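Long-range contacts in tryptophan halogenase superfamily (Brevundimonas sp. BAL3, PDB 6FRL), which catalyses flavin-dependent halogenation and prefers bromination over chlorination: residues T386-E391 and Y440-F445; R394-L399 and A448-I453. One frame throughout, in Å; residues are numbered along the deposited sequence.

Contact 1. Residues T386-E391 and Y440-F445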
ATOM      1  N   THR B 386      -2.025  12.994  -7.035  1.00 28.98           N
ATOM      2  CA  THR B 386      -2.642  13.081  -8.376  1.00 27.18           C
ATOM      3  C   THR B 386      -1.639  12.836  -9.516  1.00 25.90           C
ATOM      4  O   THR B 386      -1.900  12.062 -10.447  1.00 28.06           O
ATOM      5  CB  THR B 386      -3.348  14.455  -8.564  1.00 27.92           C
ATOM      6  OG1 THR B 386      -4.252  14.709  -7.465  1.00 28.14           O
ATOM      7  CG2 THR B 386      -4.112  14.505  -9.886  1.00 27.71           C
ATOM      8  N   ALA B 387      -0.490  13.492  -9.422  1.00 26.44           N
ATOM      9  CA  ALA B 387       0.607  13.348 -10.395  1.00 27.93           C
ATOM     10  C   ALA B 387       1.085  11.884 -10.467  1.00 27.93           C
ATOM     11  O   ALA B 387       1.128  11.324 -11.560  1.00 25.45           O
ATOM     12  CB  ALA B 387       1.792  14.253 -10.039  1.00 27.38           C
ATOM     13  N   ARG B 388       1.406  11.281  -9.323  1.00 24.65           N
ATOM     14  CA  ARG B 388       1.914   9.929  -9.317  1.00 27.87           C
ATOM     15  C   ARG B 388       0.880   8.973  -9.895  1.00 25.99           C
ATOM     16  O   ARG B 388       1.231   8.091 -10.687  1.00 22.98           O
ATOM     17  CB  ARG B 388       2.365   9.443  -7.911  1.00 29.40           C
ATOM     18  CG  ARG B 388       3.382  10.318  -7.187  1.00 33.23           C
ATOM     19  CD  ARG B 388       4.751  10.431  -7.866  1.00 37.83           C
ATOM     20  NE  ARG B 388       4.832  11.328  -9.040  1.00 42.82           N
ATOM     21  CZ  ARG B 388       4.957  12.681  -9.019  1.00 43.34           C
ATOM     22  NH1 ARG B 388       4.973  13.394  -7.896  1.00 40.19           N
ATOM     23  NH2 ARG B 388       5.074  13.351 -10.165  1.00 43.95           N
ATOM     24  N   GLU B 389      -0.388   9.164  -9.523  1.00 27.07           N
ATOM     25  CA  GLU B 389      -1.472   8.278  -9.997  1.00 29.20           C
ATOM     26  C   GLU B 389      -1.631   8.331 -11.550  1.00 27.69           C
ATOM     27  O   GLU B 389      -1.785   7.294 -12.232  1.00 27.23           O
ATOM     28  CB  GLU B 389      -2.793   8.600  -9.244  1.00 30.96           C
ATOM     29  CG  GLU B 389      -4.098   8.067  -9.855  1.00 31.43           C
ATOM     30  CD  GLU B 389      -5.310   8.403  -9.005  1.00 34.36           C
ATOM     31  OE1 GLU B 389      -5.944   9.430  -9.286  1.00 43.05           O
ATOM     32  OE2 GLU B 389      -5.630   7.674  -8.038  1.00 37.00           O
ATOM     33  N   MET B 390      -1.564   9.537 -12.095  1.00 26.28           N
ATOM     34  CA  MET B 390      -1.612   9.703 -13.550  1.00 27.90           C
ATOM     35  C   MET B 390      -0.456   8.981 -14.214  1.00 26.14           C
ATOM     36  O   MET B 390      -0.656   8.299 -15.216  1.00 29.06           O
ATOM     37  CB  MET B 390      -1.631  11.202 -13.952  1.00 29.95           C
ATOM     38  CG  MET B 390      -2.961  11.913 -13.663  1.00 29.67           C
ATOM     39  SD  MET B 390      -4.334  11.343 -14.683  1.00 30.27           S
ATOM     40  CE  MET B 390      -3.864  12.026 -16.275  1.00 28.88           C
ATOM     41  N   GLU B 391       0.734   9.090 -13.641  1.00 24.97           N
ATOM     42  CA  GLU B 391       1.918   8.439 -14.193  1.00 26.35           C
ATOM     43  C   GLU B 391       1.768   6.905 -14.134  1.00 28.18           C
ATOM     44  O   GLU B 391       2.157   6.191 -15.094  1.00 28.22           O
ATOM     45  CB  GLU B 391       3.212   8.884 -13.450  1.00 27.30           C
ATOM     46  CG  GLU B 391       3.653  10.347 -13.676  1.00 27.00           C
ATOM     47  CD  GLU B 391       4.700  10.818 -12.673  1.00 28.31           C
ATOM     48  OE1 GLU B 391       5.036  10.085 -11.700  1.00 31.68           O
ATOM     49  OE2 GLU B 391       5.210  11.932 -12.827  1.00 27.82           O
ATOM     50  N   TYR B 440       4.684   0.651  -6.847  1.00 39.22           N
ATOM     51  CA  TYR B 440       4.791   2.051  -6.510  1.00 38.44           C
ATOM     52  C   TYR B 440       3.530   2.471  -5.753  1.00 37.70           C
ATOM     53  O   TYR B 440       2.568   1.698  -5.606  1.00 38.96           O
ATOM     54  CB  TYR B 440       4.990   2.861  -7.785  1.00 39.00           C
ATOM     55  CG  TYR B 440       6.211   2.475  -8.629  1.00 37.82           C
ATOM     56  CD1 TYR B 440       7.516   2.667  -8.159  1.00 39.31           C
ATOM     57  CD2 TYR B 440       6.060   1.926  -9.911  1.00 39.08           C
ATOM     58  CE1 TYR B 440       8.629   2.319  -8.932  1.00 37.11           C
ATOM     59  CE2 TYR B 440       7.170   1.597 -10.706  1.00 38.99           C
ATOM     60  CZ  TYR B 440       8.455   1.798 -10.205  1.00 38.40           C
ATOM     61  OH  TYR B 440       9.542   1.453 -10.981  1.00 39.10           O
ATOM     62  N   ARG B 441       3.525   3.693  -5.246  1.00 40.35           N
ATOM     63  CA  ARG B 441       2.325   4.237  -4.570  1.00 41.08           C
ATOM     64  C   ARG B 441       1.340   4.655  -5.664  1.00 37.15           C
ATOM     65  O   ARG B 441       1.752   5.053  -6.787  1.00 31.17           O
ATOM     66  CB  ARG B 441       2.641   5.455  -3.677  1.00 44.61           C
ATOM     67  CG  ARG B 441       3.781   5.273  -2.683  1.00 49.01           C
ATOM     68  CD  ARG B 441       4.236   6.600  -2.068  1.00 56.16           C
ATOM     69  NE  ARG B 441       4.910   7.520  -3.011  1.00 63.83           N
ATOM     70  CZ  ARG B 441       4.869   8.866  -2.961  1.00 64.39           C
ATOM     71  NH1 ARG B 441       4.177   9.508  -2.015  1.00 67.53           N
ATOM     72  NH2 ARG B 441       5.520   9.588  -3.873  1.00 61.52           N
ATOM     73  N   TRP B 442       0.056   4.549  -5.333  1.00 35.51           N
ATOM     74  CA  TRP B 442      -1.043   5.143  -6.124  1.00 36.87           C
ATOM     75  C   TRP B 442      -1.368   4.425  -7.444  1.00 36.91           C
ATOM     76  O   TRP B 442      -1.898   5.032  -8.380  1.00 40.60           O
ATOM     77  CB  TRP B 442      -0.814   6.665  -6.326  1.00 38.65           C
ATOM     78  CG  TRP B 442      -0.582   7.373  -5.015  1.00 40.69           C
ATOM     79  CD1 TRP B 442       0.569   7.983  -4.577  1.00 42.50           C
ATOM     80  CD2 TRP B 442      -1.530   7.503  -3.964  1.00 44.26           C
ATOM     81  NE1 TRP B 442       0.374   8.508  -3.319  1.00 42.97           N
ATOM     82  CE2 TRP B 442      -0.901   8.218  -2.916  1.00 44.48           C
ATOM     83  CE3 TRP B 442      -2.870   7.092  -3.808  1.00 51.62           C
ATOM     84  CZ2 TRP B 442      -1.552   8.513  -1.722  1.00 49.54           C
ATOM     85  CZ3 TRP B 442      -3.537   7.398  -2.623  1.00 52.37           C
ATOM     86  CH2 TRP B 442      -2.875   8.105  -1.592  1.00 57.17           C
ATOM     87  N   GLU B 443      -1.090   3.122  -7.489  1.00 36.72           N
ATOM     88  CA  GLU B 443      -1.432   2.273  -8.629  1.00 36.49           C
ATOM     89  C   GLU B 443      -2.956   2.078  -8.673  1.00 31.43           C
ATOM     90  O   GLU B 443      -3.556   1.640  -7.705  1.00 30.58           O
ATOM     91  CB  GLU B 443      -0.810   0.872  -8.478  1.00 41.52           C
ATOM     92  CG  GLU B 443       0.707   0.776  -8.373  1.00 46.88           C
ATOM     93  CD  GLU B 443       1.443   0.672  -9.708  1.00 47.91           C
ATOM     94  OE1 GLU B 443       2.659   0.480  -9.637  1.00 49.49           O
ATOM     95  OE2 GLU B 443       0.849   0.777 -10.806  1.00 50.73           O
ATOM     96  N   MET B 444      -3.571   2.379  -9.810  1.00 29.45           N
ATOM     97  CA  MET B 444      -4.965   2.078 -10.031  1.00 27.52           C
ATOM     98  C   MET B 444      -5.115   0.570 -10.313  1.00 29.89           C
ATOM     99  O   MET B 444      -6.151  -0.035  -9.934  1.00 28.46           O
ATOM    100  CB  MET B 444      -5.464   2.864 -11.206  1.00 26.91           C
ATOM    101  CG  MET B 444      -6.955   2.687 -11.481  1.00 30.32           C
ATOM    102  SD  MET B 444      -7.563   4.057 -12.490  1.00 31.66           S
ATOM    103  CE  MET B 444      -7.591   5.372 -11.259  1.00 30.61           C
ATOM    104  N   PHE B 445      -4.075  -0.001 -10.956  1.00 28.68           N
ATOM    105  CA  PHE B 445      -4.047  -1.372 -11.413  1.00 29.12           C
ATOM    106  C   PHE B 445      -3.124  -2.217 -10.573  1.00 30.87           C
ATOM    107  O   PHE B 445      -1.948  -1.927 -10.451  1.00 32.19           O
ATOM    108  CB  PHE B 445      -3.619  -1.399 -12.883  1.00 28.87           C
ATOM    109  CG  PHE B 445      -4.614  -0.732 -13.767  1.00 28.09           C
ATOM    110  CD1 PHE B 445      -5.800  -1.383 -14.081  1.00 26.03           C
ATOM    111  CD2 PHE B 445      -4.438   0.580 -14.157  1.00 25.42           C
ATOM    112  CE1 PHE B 445      -6.774  -0.753 -14.833  1.00 25.89           C
ATOM    113  CE2 PHE B 445      -5.394   1.199 -14.933  1.00 25.85           C
ATOM    114  CZ  PHE B 445      -6.574   0.527 -15.269  1.00 26.22           C
TER

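Contact 2. Residues R394-L399 and A448-I453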
ATOM      1  N   ARG B 394      -0.647   6.005 -16.978  1.00 28.57           N
ATOM      2  CA  ARG B 394       0.157   6.135 -18.206  1.00 31.05           C
ATOM      3  C   ARG B 394       1.037   4.897 -18.511  1.00 30.13           C
ATOM      4  O   ARG B 394       0.956   4.317 -19.600  1.00 30.98           O
ATOM      5  CB  ARG B 394       1.024   7.390 -18.112  1.00 31.20           C
ATOM      6  CG  ARG B 394       1.916   7.686 -19.309  1.00 32.19           C
ATOM      7  CD  ARG B 394       3.048   8.583 -18.876  1.00 33.45           C
ATOM      8  NE  ARG B 394       3.879   7.970 -17.832  1.00 34.40           N
ATOM      9  CZ  ARG B 394       4.838   8.608 -17.163  1.00 34.69           C
ATOM     10  NH1 ARG B 394       5.098   9.884 -17.429  1.00 33.04           N
ATOM     11  NH2 ARG B 394       5.538   7.964 -16.222  1.00 34.75           N
ATOM     12  N   ASP B 395       1.853   4.505 -17.535  1.00 31.36           N
ATOM     13  CA  ASP B 395       2.745   3.344 -17.657  1.00 32.15           C
ATOM     14  C   ASP B 395       2.002   2.051 -17.967  1.00 32.94           C
ATOM     15  O   ASP B 395       2.449   1.285 -18.809  1.00 35.96           O
ATOM     16  CB  ASP B 395       3.584   3.162 -16.383  1.00 31.65           C
ATOM     17  CG  ASP B 395       4.633   4.249 -16.216  1.00 32.65           C
ATOM     18  OD1 ASP B 395       4.692   5.185 -17.050  1.00 34.63           O
ATOM     19  OD2 ASP B 395       5.389   4.169 -15.236  1.00 31.33           O
ATOM     20  N   PHE B 396       0.877   1.795 -17.303  1.00 30.38           N
ATOM     21  CA  PHE B 396       0.071   0.629 -17.666  1.00 29.74           C
ATOM     22  C   PHE B 396      -0.384   0.699 -19.118  1.00 28.74           C
ATOM     23  O   PHE B 396      -0.302  -0.308 -19.826  1.00 26.31           O
ATOM     24  CB  PHE B 396      -1.129   0.472 -16.711  1.00 30.80           C
ATOM     25  CG  PHE B 396      -1.878  -0.827 -16.856  1.00 29.96           C
ATOM     26  CD1 PHE B 396      -1.222  -2.041 -16.676  1.00 30.65           C
ATOM     27  CD2 PHE B 396      -3.250  -0.840 -17.102  1.00 30.16           C
ATOM     28  CE1 PHE B 396      -1.924  -3.257 -16.786  1.00 28.28           C
ATOM     29  CE2 PHE B 396      -3.945  -2.039 -17.211  1.00 30.07           C
ATOM     30  CZ  PHE B 396      -3.270  -3.255 -17.055  1.00 27.73           C
ATOM     31  N   ILE B 397      -0.849   1.882 -19.565  1.00 28.95           N
ATOM     32  CA  ILE B 397      -1.284   2.056 -20.971  1.00 28.61           C
ATOM     33  C   ILE B 397      -0.110   1.829 -21.957  1.00 29.04           C
ATOM     34  O   ILE B 397      -0.230   1.084 -22.917  1.00 25.81           O
ATOM     35  CB  ILE B 397      -1.971   3.432 -21.202  1.00 25.53           C
ATOM     36  CG1 ILE B 397      -3.326   3.431 -20.474  1.00 25.36           C
ATOM     37  CG2 ILE B 397      -2.171   3.698 -22.694  1.00 22.31           C
ATOM     38  CD1 ILE B 397      -3.947   4.788 -20.259  1.00 24.51           C
ATOM     39  N   ILE B 398       1.024   2.462 -21.686  1.00 29.61           N
ATOM     40  CA  ILE B 398       2.232   2.287 -22.488  1.00 29.79           C
ATOM     41  C   ILE B 398       2.588   0.798 -22.731  1.00 30.77           C
ATOM     42  O   ILE B 398       2.853   0.390 -23.881  1.00 33.12           O
ATOM     43  CB  ILE B 398       3.428   3.017 -21.824  1.00 29.25           C
ATOM     44  CG1 ILE B 398       3.255   4.525 -21.989  1.00 28.26           C
ATOM     45  CG2 ILE B 398       4.756   2.572 -22.455  1.00 28.68           C
ATOM     46  CD1 ILE B 398       4.182   5.352 -21.136  1.00 30.53           C
ATOM     47  N   LEU B 399       2.582   0.007 -21.653  1.00 27.41           N
ATOM     48  CA  LEU B 399       2.923  -1.417 -21.713  1.00 26.85           C
ATOM     49  C   LEU B 399       2.211  -2.160 -22.830  1.00 26.81           C
ATOM     50  O   LEU B 399       2.829  -3.028 -23.465  1.00 28.74           O
ATOM     51  CB  LEU B 399       2.647  -2.131 -20.363  1.00 26.21           C
ATOM     52  CG  LEU B 399       3.137  -3.578 -20.258  1.00 25.66           C
ATOM     53  CD1 LEU B 399       4.648  -3.656 -20.348  1.00 27.06           C
ATOM     54  CD2 LEU B 399       2.661  -4.250 -18.999  1.00 26.04           C
ATOM     55  N   ALA B 448      -2.518  -8.432 -10.426  1.00 29.87           N
ATOM     56  CA  ALA B 448      -3.231  -9.355 -11.341  1.00 30.13           C
ATOM     57  C   ALA B 448      -3.537  -8.718 -12.714  1.00 32.05           C
ATOM     58  O   ALA B 448      -3.620  -9.414 -13.739  1.00 31.89           O
ATOM     59  CB  ALA B 448      -4.495  -9.901 -10.702  1.00 27.23           C
ATOM     60  N   SER B 449      -3.693  -7.397 -12.746  1.00 29.65           N
ATOM     61  CA  SER B 449      -3.922  -6.729 -14.016  1.00 29.82           C
ATOM     62  C   SER B 449      -2.662  -6.667 -14.861  1.00 28.15           C
ATOM     63  O   SER B 449      -2.742  -6.718 -16.089  1.00 27.14           O
ATOM     64  CB  SER B 449      -4.507  -5.333 -13.782  1.00 30.47           C
ATOM     65  OG  SER B 449      -5.858  -5.469 -13.382  1.00 28.65           O
ATOM     66  N   TRP B 450      -1.514  -6.523 -14.204  1.00 27.99           N
ATOM     67  CA  TRP B 450      -0.205  -6.522 -14.887  1.00 27.96           C
ATOM     68  C   TRP B 450       0.079  -7.907 -15.481  1.00 25.99           C
ATOM     69  O   TRP B 450       0.484  -8.032 -16.644  1.00 21.86           O
ATOM     70  CB  TRP B 450       0.918  -6.058 -13.910  1.00 28.48           C
ATOM     71  CG  TRP B 450       0.815  -4.587 -13.631  1.00 28.08           C
ATOM     72  CD1 TRP B 450       0.029  -3.993 -12.696  1.00 29.13           C
ATOM     73  CD2 TRP B 450       1.457  -3.524 -14.346  1.00 28.61           C
ATOM     74  NE1 TRP B 450       0.154  -2.626 -12.759  1.00 29.21           N
ATOM     75  CE2 TRP B 450       1.014  -2.310 -13.775  1.00 29.23           C
ATOM     76  CE3 TRP B 450       2.353  -3.477 -15.429  1.00 29.94           C
ATOM     77  CZ2 TRP B 450       1.438  -1.060 -14.241  1.00 31.05           C
ATOM     78  CZ3 TRP B 450       2.790  -2.233 -15.881  1.00 30.08           C
ATOM     79  CH2 TRP B 450       2.333  -1.045 -15.286  1.00 29.74           C
ATOM     80  N   LEU B 451      -0.168  -8.935 -14.653  1.00 25.95           N
ATOM     81  CA  LEU B 451      -0.140 -10.344 -15.059  1.00 25.41           C
ATOM     82  C   LEU B 451      -0.969 -10.615 -16.307  1.00 24.21           C
ATOM     83  O   LEU B 451      -0.497 -11.288 -17.213  1.00 23.49           O
ATOM     84  CB  LEU B 451      -0.610 -11.244 -13.931  1.00 25.79           C
ATOM     85  CG  LEU B 451      -0.544 -12.764 -14.124  1.00 27.02           C
ATOM     86  CD1 LEU B 451       0.811 -13.246 -14.633  1.00 27.28           C
ATOM     87  CD2 LEU B 451      -0.856 -13.482 -12.809  1.00 26.37           C
ATOM     88  N   ALA B 452      -2.188 -10.076 -16.363  1.00 24.20           N
ATOM     89  CA  ALA B 452      -3.072 -10.285 -17.528  1.00 23.69           C
ATOM     90  C   ALA B 452      -2.450  -9.745 -18.817  1.00 24.27           C
ATOM     91  O   ALA B 452      -2.596 -10.330 -19.902  1.00 24.18           O
ATOM     92  CB  ALA B 452      -4.435  -9.645 -17.299  1.00 22.33           C
ATOM     93  N   ILE B 453      -1.763  -8.613 -18.699  1.00 23.86           N
ATOM     94  CA  ILE B 453      -1.128  -8.016 -19.862  1.00 23.66           C
ATOM     95  C   ILE B 453       0.157  -8.787 -20.232  1.00 25.55           C
ATOM     96  O   ILE B 453       0.366  -9.122 -21.412  1.00 23.13           O
ATOM     97  CB  ILE B 453      -0.891  -6.509 -19.645  1.00 22.98           C
ATOM     98  CG1 ILE B 453      -2.235  -5.792 -19.301  1.00 22.17           C
ATOM     99  CG2 ILE B 453      -0.214  -5.882 -20.869  1.00 23.61           C
ATOM    100  CD1 ILE B 453      -3.421  -6.092 -20.207  1.00 21.17           C
TER

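Contact 1. Residues T386-E391 and Y440-F445
Arg-388, packed against Arg-441 and Trp-442 across the contact, grips Glu-391 one helical turn further on, NE lying 2.9 Å from Glu-391 OE1 in a nearly straight bond (170°). NH2 takes the other oxygen, so the guanidinium holds the carboxylate side-on with two nitrogens. Both oxygens lie in the guanidinium plane, but the nitrogens meet them from above the plane of the carboxylate. Bends at chi2 and chi3 turn CD and NE away from the loop, and the guanidinium lies over its own helix, between Glu-391 and Asp-384, which NH1 meets. It is the methylenes that touch the other segment: CG sits 4.0 Å from Arg-441 NH2, and CB approaches Trp-442 CD1 at 4.1 Å. The two arginines run side by side, pointing the same way, and acidic neighbours probably temper their like charges; Arg-441 NH2 has a long, weak ion pair with Asp-384 as well as a bond to a bound glycerol. Here the loop between helices 422-434 and 447-456 crosses the surface of the long helix 376-402 with no hydrogen bond between the two segments. Trp-442 comes nearest, with its carbonyl O 3.7 Å from Glu-389 CA and its CB 4.0 Å from Glu-389 CB. Glu-389 suits this place because its aliphatic part can pack against the loop while its carboxylate reaches past it. With CG anti to the backbone N (chi1 164°) and the chain extended beyond, OE1 bonds Thr-360 and OE2 pairs with Arg-364, both on helix 354-367. The flexible, unbranched Met-444 brings its CE to 4.4 Å from Glu-389 CD and also touches Ala-356 and Thr-360. Arg-441 packs against Arg-441 of the second subunit.

Contact 2. Residues R394-L399 and A448-I453
Phe-396 and Trp-450 form the aromatic part of this contact, a T-shaped (edge-to-face) pair with planes at 61° and the phenyl and six-membered indole ring centres 5.0 Å apart. Phe-396 CD1 stands over the centre of the indole, whose broad face suits a ring edge. A second contact at the phenyl edge comes from the backbone: Ser-449 O lies near the ring plane, 3.6 Å from Phe-396 CE1. Aliphatic packing completes the interface. Beta-branched Ile-453 divides its branches, CG1 meeting Phe-396 CZ at 3.5 Å and CG2, anti to the backbone N, meeting Leu-399 CD2 at 3.8 Å. That same leucine methyl reaches Trp-450 CE3 at 3.7 Å. An alanine in place of Trp-450 would probably leave the Phe-396 edge and the Leu-399 methyl without their aromatic partner and Phe-445 O without its NE1 donor. The charged end of Asp-395 is held outside this apolar interface: OD1 accepts from both NE and NH2 of Arg-394, each 3.0 Å away and on the same face of the carboxylate, while OD2 turns to Arg-392 and Thr-423. Segments 394-399 and 448-453 run nearly parallel (18°), their axes approaching to 11.1 Å, and large apolar side chains bridge helices 376-402 and 447-456 within the tryptophan halogenase family region.

Overall arrangement
Contacts 1 and 2 follow one another along helix 376-402, their centres about 13 Å apart, and their segments alternate in the chain: the loop of contact 1 runs directly into helix 447-456 of contact 2. Phe-445 makes the junction. Its carbonyl O lies 3.2 Å from Trp-450 NE1, a probable hydrogen bond, and its ring stacks on Phe-396, with Phe-445 CD2 3.5 Å from Phe-396 CD2. Lys-427 of helix 422-434 also serves both, through a salt bridge to Glu-443 and a cation-pi contact with Trp-450. Contact 1 lies at the surface, beside the second subunit and a glycerol probably from crystallisation, whereas contact 2 is buried.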